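Local coordinates for transcriptional repressor (Vibrio fischeri, PDB 3KV1), which probably acts as a SorC-family transcriptional repressor whose C-terminal domain, represented here, is a putative sugar-binding domain, at residues S47-N52 / F151-I156; N66-A71 / C104-K109. All coordinates share one frame; numbering follows the deposited sequence.

From the N terminus, helix 34-52 comes first and gives its last turns to interaction 1. Strand 58-61 follows, then helix 65-72 and, past strand 83-86, helix 100-111; these two helices meet in interaction 2, which closes a loop of 32 residues. Only when the chain returns in strand 151-158, beside strand 58-61, is the wider loop of interaction 1 closed, so the helix pair lies wholly within it. The centres of the two contacts are about 10 Å apart. Interaction 1 ties helix 34-52 to strand 151-158, interaction 2 joins helices 65-72 and 100-111, and V67 links the two, its CG2 packing 3.4 Å from G155 N.

Interaction 1 of 2, residues S47-N52 / F151-I156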
ATOM      1  N   SER A  47      -2.489 -25.179  -4.200  1.00 24.66           N
ATOM      2  CA  SER A  47      -3.535 -26.157  -4.021  1.00 24.99           C
ATOM      3  C   SER A  47      -3.970 -26.267  -2.562  1.00 24.46           C
ATOM      4  O   SER A  47      -5.173 -26.357  -2.277  1.00 24.84           O
ATOM      5  CB  SER A  47      -3.088 -27.518  -4.550  1.00 29.03           C
ATOM      6  OG  SER A  47      -4.116 -28.437  -4.285  1.00 36.33           O
ATOM      7  N   TYR A  48      -2.997 -26.275  -1.647  1.00 20.55           N
ATOM      8  CA  TYR A  48      -3.283 -26.294  -0.213  1.00 22.97           C
ATOM      9  C   TYR A  48      -4.169 -25.081   0.152  1.00 22.19           C
ATOM     10  O   TYR A  48      -5.178 -25.229   0.842  1.00 21.33           O
ATOM     11  CB  TYR A  48      -1.975 -26.332   0.619  1.00 20.75           C
ATOM     12  CG  TYR A  48      -2.184 -26.004   2.093  1.00 20.24           C
ATOM     13  CD1 TYR A  48      -2.524 -26.995   3.005  1.00 23.99           C
ATOM     14  CD2 TYR A  48      -2.044 -24.701   2.550  1.00 22.97           C
ATOM     15  CE1 TYR A  48      -2.727 -26.673   4.362  1.00 23.43           C
ATOM     16  CE2 TYR A  48      -2.227 -24.380   3.880  1.00 26.59           C
ATOM     17  CZ  TYR A  48      -2.584 -25.364   4.768  1.00 23.14           C
ATOM     18  OH  TYR A  48      -2.788 -25.001   6.089  1.00 27.04           O
ATOM     19  N   LEU A  49      -3.798 -23.887  -0.298  1.00 18.77           N
ATOM     20  CA  LEU A  49      -4.625 -22.709  -0.005  1.00 21.18           C
ATOM     21  C   LEU A  49      -5.994 -22.791  -0.667  1.00 24.29           C
ATOM     22  O   LEU A  49      -7.023 -22.424  -0.068  1.00 21.44           O
ATOM     23  CB  LEU A  49      -3.943 -21.432  -0.454  1.00 20.53           C
ATOM     24  CG  LEU A  49      -2.714 -21.039   0.375  1.00 23.10           C
ATOM     25  CD1 LEU A  49      -2.120 -19.767  -0.234  1.00 23.70           C
ATOM     26  CD2 LEU A  49      -3.112 -20.780   1.831  1.00 22.53           C
ATOM     27  N   ASN A  50      -6.023 -23.300  -1.890  1.00 21.89           N
ATOM     28  CA  ASN A  50      -7.316 -23.458  -2.574  1.00 20.85           C
ATOM     29  C   ASN A  50      -8.310 -24.255  -1.736  1.00 24.41           C
ATOM     30  O   ASN A  50      -9.500 -23.904  -1.649  1.00 26.18           O
ATOM     31  CB  ASN A  50      -7.102 -24.178  -3.922  1.00 24.09           C
ATOM     32  CG  ASN A  50      -8.379 -24.299  -4.730  1.00 30.33           C
ATOM     33  OD1 ASN A  50      -9.184 -23.373  -4.789  1.00 29.11           O
ATOM     34  ND2 ASN A  50      -8.556 -25.449  -5.384  1.00 28.95           N
ATOM     35  N   ASN A  51      -7.835 -25.347  -1.137  1.00 22.26           N
ATOM     36  CA  ASN A  51      -8.705 -26.207  -0.336  1.00 27.02           C
ATOM     37  C   ASN A  51      -8.979 -25.679   1.069  1.00 29.87           C
ATOM     38  O   ASN A  51     -10.022 -25.964   1.643  1.00 33.02           O
ATOM     39  CB  ASN A  51      -8.094 -27.594  -0.210  1.00 33.88           C
ATOM     40  CG  ASN A  51      -8.035 -28.337  -1.529  1.00 38.97           C
ATOM     41  OD1 ASN A  51      -8.942 -28.253  -2.339  1.00 39.78           O
ATOM     42  ND2 ASN A  51      -6.968 -29.090  -1.730  1.00 44.04           N
ATOM     43  N   ASN A  52      -8.055 -24.913   1.643  1.00 21.73           N
ATOM     44  CA  ASN A  52      -8.181 -24.613   3.083  1.00 23.07           C
ATOM     45  C   ASN A  52      -8.569 -23.198   3.457  1.00 22.52           C
ATOM     46  O   ASN A  52      -9.077 -22.964   4.561  1.00 23.43           O
ATOM     47  CB  ASN A  52      -6.893 -25.005   3.824  1.00 24.06           C
ATOM     48  CG  ASN A  52      -6.719 -26.506   3.901  1.00 29.98           C
ATOM     49  OD1 ASN A  52      -7.257 -27.136   4.796  1.00 29.27           O
ATOM     50  ND2 ASN A  52      -6.005 -27.088   2.937  1.00 26.33           N
ATOM     51  N   PHE A 151      -3.751 -18.014   8.603  1.00 17.41           N
ATOM     52  CA  PHE A 151      -2.571 -18.525   7.892  1.00 17.66           C
ATOM     53  C   PHE A 151      -1.487 -17.477   7.828  1.00 15.07           C
ATOM     54  O   PHE A 151      -1.791 -16.288   7.877  1.00 16.20           O
ATOM     55  CB  PHE A 151      -2.906 -18.843   6.426  1.00 18.89           C
ATOM     56  CG  PHE A 151      -4.010 -19.857   6.264  1.00 21.37           C
ATOM     57  CD1 PHE A 151      -5.362 -19.447   6.303  1.00 22.24           C
ATOM     58  CD2 PHE A 151      -3.697 -21.197   6.041  1.00 22.67           C
ATOM     59  CE1 PHE A 151      -6.383 -20.372   6.165  1.00 18.59           C
ATOM     60  CE2 PHE A 151      -4.729 -22.144   5.900  1.00 23.69           C
ATOM     61  CZ  PHE A 151      -6.069 -21.711   5.955  1.00 18.85           C
ATOM     62  N   ALA A 152      -0.232 -17.927   7.627  1.00 18.32           N
ATOM     63  CA  ALA A 152       0.834 -17.021   7.200  1.00 16.91           C
ATOM     64  C   ALA A 152       1.508 -17.687   6.020  1.00 16.27           C
ATOM     65  O   ALA A 152       1.615 -18.920   5.978  1.00 19.47           O
ATOM     66  CB  ALA A 152       1.860 -16.754   8.352  1.00 17.49           C
ATOM     67  N   LEU A 153       1.933 -16.900   5.044  1.00 15.36           N
ATOM     68  CA  LEU A 153       2.607 -17.464   3.888  1.00 15.90           C
ATOM     69  C   LEU A 153       3.989 -16.800   3.868  1.00 16.64           C
ATOM     70  O   LEU A 153       4.114 -15.602   3.635  1.00 18.66           O
ATOM     71  CB  LEU A 153       1.761 -17.149   2.650  1.00 19.08           C
ATOM     72  CG  LEU A 153       2.325 -17.598   1.318  1.00 24.72           C
ATOM     73  CD1 LEU A 153       2.336 -19.143   1.297  1.00 32.88           C
ATOM     74  CD2 LEU A 153       1.397 -17.037   0.251  1.00 22.61           C
ATOM     75  N   VAL A 154       5.027 -17.556   4.204  1.00 16.44           N
ATOM     76  CA  VAL A 154       6.335 -16.925   4.348  1.00 16.95           C
ATOM     77  C   VAL A 154       7.423 -17.760   3.693  1.00 18.50           C
ATOM     78  O   VAL A 154       7.303 -18.994   3.584  1.00 19.93           O
ATOM     79  CB  VAL A 154       6.669 -16.744   5.844  1.00 17.94           C
ATOM     80  CG1 VAL A 154       5.791 -15.644   6.484  1.00 23.43           C
ATOM     81  CG2 VAL A 154       6.523 -18.104   6.605  1.00 20.74           C
ATOM     82  N   GLY A 155       8.493 -17.102   3.275  1.00 17.45           N
ATOM     83  CA  GLY A 155       9.627 -17.834   2.734  1.00 17.79           C
ATOM     84  C   GLY A 155      10.672 -17.938   3.819  1.00 18.51           C
ATOM     85  O   GLY A 155      10.667 -17.139   4.766  1.00 18.52           O
ATOM     86  N   ILE A 156      11.577 -18.917   3.713  1.00 19.88           N
ATOM     87  CA  ILE A 156      12.703 -18.979   4.646  1.00 16.88           C
ATOM     88  C   ILE A 156      13.916 -18.535   3.836  1.00 20.10           C
ATOM     89  O   ILE A 156      14.266 -19.178   2.833  1.00 23.76           O
ATOM     90  CB  ILE A 156      12.945 -20.409   5.153  1.00 18.62           C
ATOM     91  CG1 ILE A 156      11.672 -20.952   5.820  1.00 21.59           C
ATOM     92  CG2 ILE A 156      14.189 -20.440   6.118  1.00 22.37           C
ATOM     93  CD1 ILE A 156      11.714 -22.487   6.105  1.00 28.72           C
TER
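The end of helix 34-52 packs on the start of strand 151-158 in a buried, largely apolar helix-on-sheet contact. Over these segments helix and strand run almost antiparallel, at 169°, with axes 11.8 Å apart, so the gap is bridged mainly by side chains, with one backbone carbonyl joining them. F151 makes the largest contribution. Its CB points at the helix, and with CG anti to the carbonyl carbon the ring reaches the last helical turn. Y48, its CG anti to the backbone N (chi1 165°), comes to meet it tip to tip: Y48 OH lies in the plane of the F151 ring, at its edge, 3.5 Å from F151 CE2, while Y48 CE2 is 3.9 Å from the same carbon. Farther round that edge the carbonyl oxygen N52 O sits 3.5 Å from F151 CZ, so two oxygens meet C-H groups that are weakly positive, an arrangement that is probably mildly favourable. N52 CB also touches the ring, but its amide turns back along the helix, where N52 ND2 donates 2.9 Å to Y48 O, nearly straight at 166° and on a carbonyl lone pair. That bond fixes the amide's rotation. L49 completes the contact through its methyls, CD2 being 4.3 Å from F151 CD2 and CD1 4.5 Å from L153 CD2. Beyond them, Y111 of helix 100-111 touches L49 and L107 touches L153, and strand 223-227 lies against Y48. This layering of a helix over a central strand, itself paired in parallel with strands 58-61 and 223-227, is characteristic of alpha/beta folds and consistent with a Rossmann-like sugar-binding domain.

Interaction 2 of 2, residues N66-A71 / C104-K109; sequences NVAAVA and CRRLAK
Two neighbouring helices, 65-72 and 100-111, pack here nearly parallel, crossing at 25° with their segment axes 9.1 Å apart. The apolar part centres on A71, whose CB points at the second helix and fits between R106 and L107. L107 CD2 lies 3.7 Å from A71 CA, close against the backbone, because CG stands anti to the carbonyl carbon (chi1 -71°) and swings the branch across. V70 CG1 touches the same methyl more loosely, at 4.4 Å. On the other flank of A71, R106 CB meets A71 CB at 3.8 Å.

The charged part belongs to R106. Its chain bends at chi3 (-63°) and runs along the first helix, so that R106 NH2 comes 3.8 Å from A68 CB, with this methyl in the guanidinium plane, at its edge. A salt bridge from R106 NE to D72, next along that helix, holds the group there and would be expected to favour its charged state. On the sheet side of the pair, V61 of strand 58-61 packs on V67 and L107, and F84 of strand 83-86 on L107. Neighbouring near-parallel helices on parallel strands 58-61 and 83-86 form one helical layer of an alpha/beta domain, as in Rossmann-like folds.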
ATOM      1  N   ASN A  66      10.027 -16.820  -2.969  1.00 20.13           N
ATOM      2  CA  ASN A  66       9.308 -18.068  -2.660  1.00 20.79           C
ATOM      3  C   ASN A  66       7.811 -17.765  -2.560  1.00 22.27           C
ATOM      4  O   ASN A  66       6.973 -18.439  -3.161  1.00 24.09           O
ATOM      5  CB  ASN A  66       9.802 -18.678  -1.346  1.00 22.56           C
ATOM      6  CG  ASN A  66      11.263 -19.134  -1.411  1.00 31.00           C
ATOM      7  OD1 ASN A  66      11.655 -19.806  -2.352  1.00 30.25           O
ATOM      8  ND2 ASN A  66      12.063 -18.781  -0.397  1.00 30.56           N
ATOM      9  N   VAL A  67       7.477 -16.709  -1.815  1.00 19.86           N
ATOM     10  CA  VAL A  67       6.068 -16.334  -1.623  1.00 18.49           C
ATOM     11  C   VAL A  67       5.430 -15.854  -2.935  1.00 19.45           C
ATOM     12  O   VAL A  67       4.294 -16.227  -3.275  1.00 20.09           O
ATOM     13  CB  VAL A  67       5.941 -15.268  -0.495  1.00 16.49           C
ATOM     14  CG1 VAL A  67       4.464 -14.854  -0.267  1.00 19.78           C
ATOM     15  CG2 VAL A  67       6.565 -15.813   0.800  1.00 19.89           C
ATOM     16  N   ALA A  68       6.180 -15.069  -3.702  1.00 19.93           N
ATOM     17  CA  ALA A  68       5.645 -14.505  -4.948  1.00 21.36           C
ATOM     18  C   ALA A  68       5.250 -15.627  -5.910  1.00 18.34           C
ATOM     19  O   ALA A  68       4.241 -15.515  -6.624  1.00 21.69           O
ATOM     20  CB  ALA A  68       6.666 -13.582  -5.609  1.00 22.39           C
ATOM     21  N   ALA A  69       6.015 -16.716  -5.901  1.00 20.04           N
ATOM     22  CA  ALA A  69       5.719 -17.860  -6.786  1.00 19.02           C
ATOM     23  C   ALA A  69       4.290 -18.409  -6.558  1.00 19.42           C
ATOM     24  O   ALA A  69       3.663 -18.894  -7.496  1.00 19.87           O
ATOM     25  CB  ALA A  69       6.766 -18.988  -6.602  1.00 20.98           C
ATOM     26  N   VAL A  70       3.783 -18.315  -5.322  1.00 18.05           N
ATOM     27  CA  VAL A  70       2.420 -18.825  -5.031  1.00 17.23           C
ATOM     28  C   VAL A  70       1.393 -17.923  -5.714  1.00 20.98           C
ATOM     29  O   VAL A  70       0.419 -18.392  -6.276  1.00 22.28           O
ATOM     30  CB  VAL A  70       2.158 -18.883  -3.505  1.00 21.04           C
ATOM     31  CG1 VAL A  70       0.725 -19.361  -3.207  1.00 22.57           C
ATOM     32  CG2 VAL A  70       3.231 -19.799  -2.789  1.00 22.03           C
ATOM     33  N   ALA A  71       1.634 -16.621  -5.675  1.00 21.93           N
ATOM     34  CA  ALA A  71       0.717 -15.693  -6.333  1.00 27.78           C
ATOM     35  C   ALA A  71       0.755 -15.846  -7.844  1.00 28.82           C
ATOM     36  O   ALA A  71      -0.256 -15.682  -8.524  1.00 32.53           O
ATOM     37  CB  ALA A  71       1.037 -14.249  -5.905  1.00 23.92           C
ATOM     38  N   CYS A 104       0.235  -9.593  -2.073  1.00 18.78           N
ATOM     39  CA  CYS A 104      -1.135  -9.680  -1.552  1.00 15.27           C
ATOM     40  C   CYS A 104      -2.128  -9.256  -2.639  1.00 19.27           C
ATOM     41  O   CYS A 104      -3.204  -9.866  -2.797  1.00 19.66           O
ATOM     42  CB  CYS A 104      -1.336  -8.737  -0.347  1.00 19.44           C
ATOM     43  SG  CYS A 104      -0.524  -9.406   1.166  1.00 21.86           S
ATOM     44  N   ARG A 105      -1.790  -8.209  -3.374  1.00 18.55           N
ATOM     45  CA  ARG A 105      -2.689  -7.774  -4.444  1.00 18.07           C
ATOM     46  C   ARG A 105      -2.905  -8.861  -5.501  1.00 21.48           C
ATOM     47  O   ARG A 105      -4.031  -9.082  -5.983  1.00 22.38           O
ATOM     48  CB  ARG A 105      -2.195  -6.448  -5.072  1.00 23.98           C
ATOM     49  CG  ARG A 105      -2.514  -5.273  -4.139  1.00 30.27           C
ATOM     50  CD  ARG A 105      -1.476  -4.146  -4.126  1.00 42.95           C
ATOM     51  NE  ARG A 105      -1.087  -3.690  -5.449  1.00 42.35           N
ATOM     52  CZ  ARG A 105      -0.144  -2.777  -5.670  1.00 47.04           C
ATOM     53  NH1 ARG A 105       0.506  -2.221  -4.651  1.00 48.64           N
ATOM     54  NH2 ARG A 105       0.151  -2.411  -6.913  1.00 40.82           N
ATOM     55  N   ARG A 106      -1.824  -9.543  -5.855  1.00 20.85           N
ATOM     56  CA  ARG A 106      -1.911 -10.629  -6.844  1.00 20.99           C
ATOM     57  C   ARG A 106      -2.677 -11.831  -6.303  1.00 19.71           C
ATOM     58  O   ARG A 106      -3.470 -12.442  -7.026  1.00 21.77           O
ATOM     59  CB  ARG A 106      -0.504 -11.033  -7.335  1.00 23.72           C
ATOM     60  CG  ARG A 106       0.159  -9.894  -8.122  1.00 34.26           C
ATOM     61  CD  ARG A 106       1.152 -10.404  -9.161  1.00 50.00           C
ATOM     62  NE  ARG A 106       2.268 -11.118  -8.546  1.00 54.75           N
ATOM     63  CZ  ARG A 106       3.380 -10.534  -8.114  1.00 65.28           C
ATOM     64  NH1 ARG A 106       3.527  -9.217  -8.235  1.00 71.84           N
ATOM     65  NH2 ARG A 106       4.347 -11.261  -7.563  1.00 62.65           N
ATOM     66  N   LEU A 107      -2.433 -12.160  -5.053  1.00 17.70           N
ATOM     67  CA  LEU A 107      -3.210 -13.208  -4.364  1.00 20.62           C
ATOM     68  C   LEU A 107      -4.702 -12.856  -4.322  1.00 23.99           C
ATOM     69  O   LEU A 107      -5.539 -13.690  -4.596  1.00 21.93           O
ATOM     70  CB  LEU A 107      -2.678 -13.447  -2.964  1.00 17.61           C
ATOM     71  CG  LEU A 107      -1.314 -14.151  -2.836  1.00 19.22           C
ATOM     72  CD1 LEU A 107      -0.821 -14.097  -1.388  1.00 19.76           C
ATOM     73  CD2 LEU A 107      -1.461 -15.595  -3.375  1.00 21.28           C
ATOM     74  N   ALA A 108      -5.048 -11.624  -3.959  1.00 19.08           N
ATOM     75  CA  ALA A 108      -6.457 -11.250  -3.945  1.00 20.58           C
ATOM     76  C   ALA A 108      -7.111 -11.411  -5.313  1.00 26.38           C
ATOM     77  O   ALA A 108      -8.259 -11.829  -5.446  1.00 26.75           O
ATOM     78  CB  ALA A 108      -6.626  -9.781  -3.397  1.00 24.47           C
ATOM     79  N   LYS A 109      -6.371 -11.084  -6.356  1.00 22.10           N
ATOM     80  CA  LYS A 109      -6.939 -11.225  -7.675  1.00 24.03           C
ATOM     81  C   LYS A 109      -7.173 -12.682  -8.032  1.00 27.17           C
ATOM     82  O   LYS A 109      -8.210 -13.037  -8.623  1.00 27.76           O
ATOM     83  CB  LYS A 109      -6.041 -10.558  -8.702  1.00 27.37           C
ATOM     84  CG  LYS A 109      -6.572 -10.725 -10.110  1.00 39.26           C
ATOM     85  CD  LYS A 109      -5.746  -9.961 -11.136  1.00 48.49           C
ATOM     86  CE  LYS A 109      -6.263 -10.219 -12.560  1.00 57.80           C
ATOM     87  NZ  LYS A 109      -5.319  -9.691 -13.594  1.00 67.19           N
TER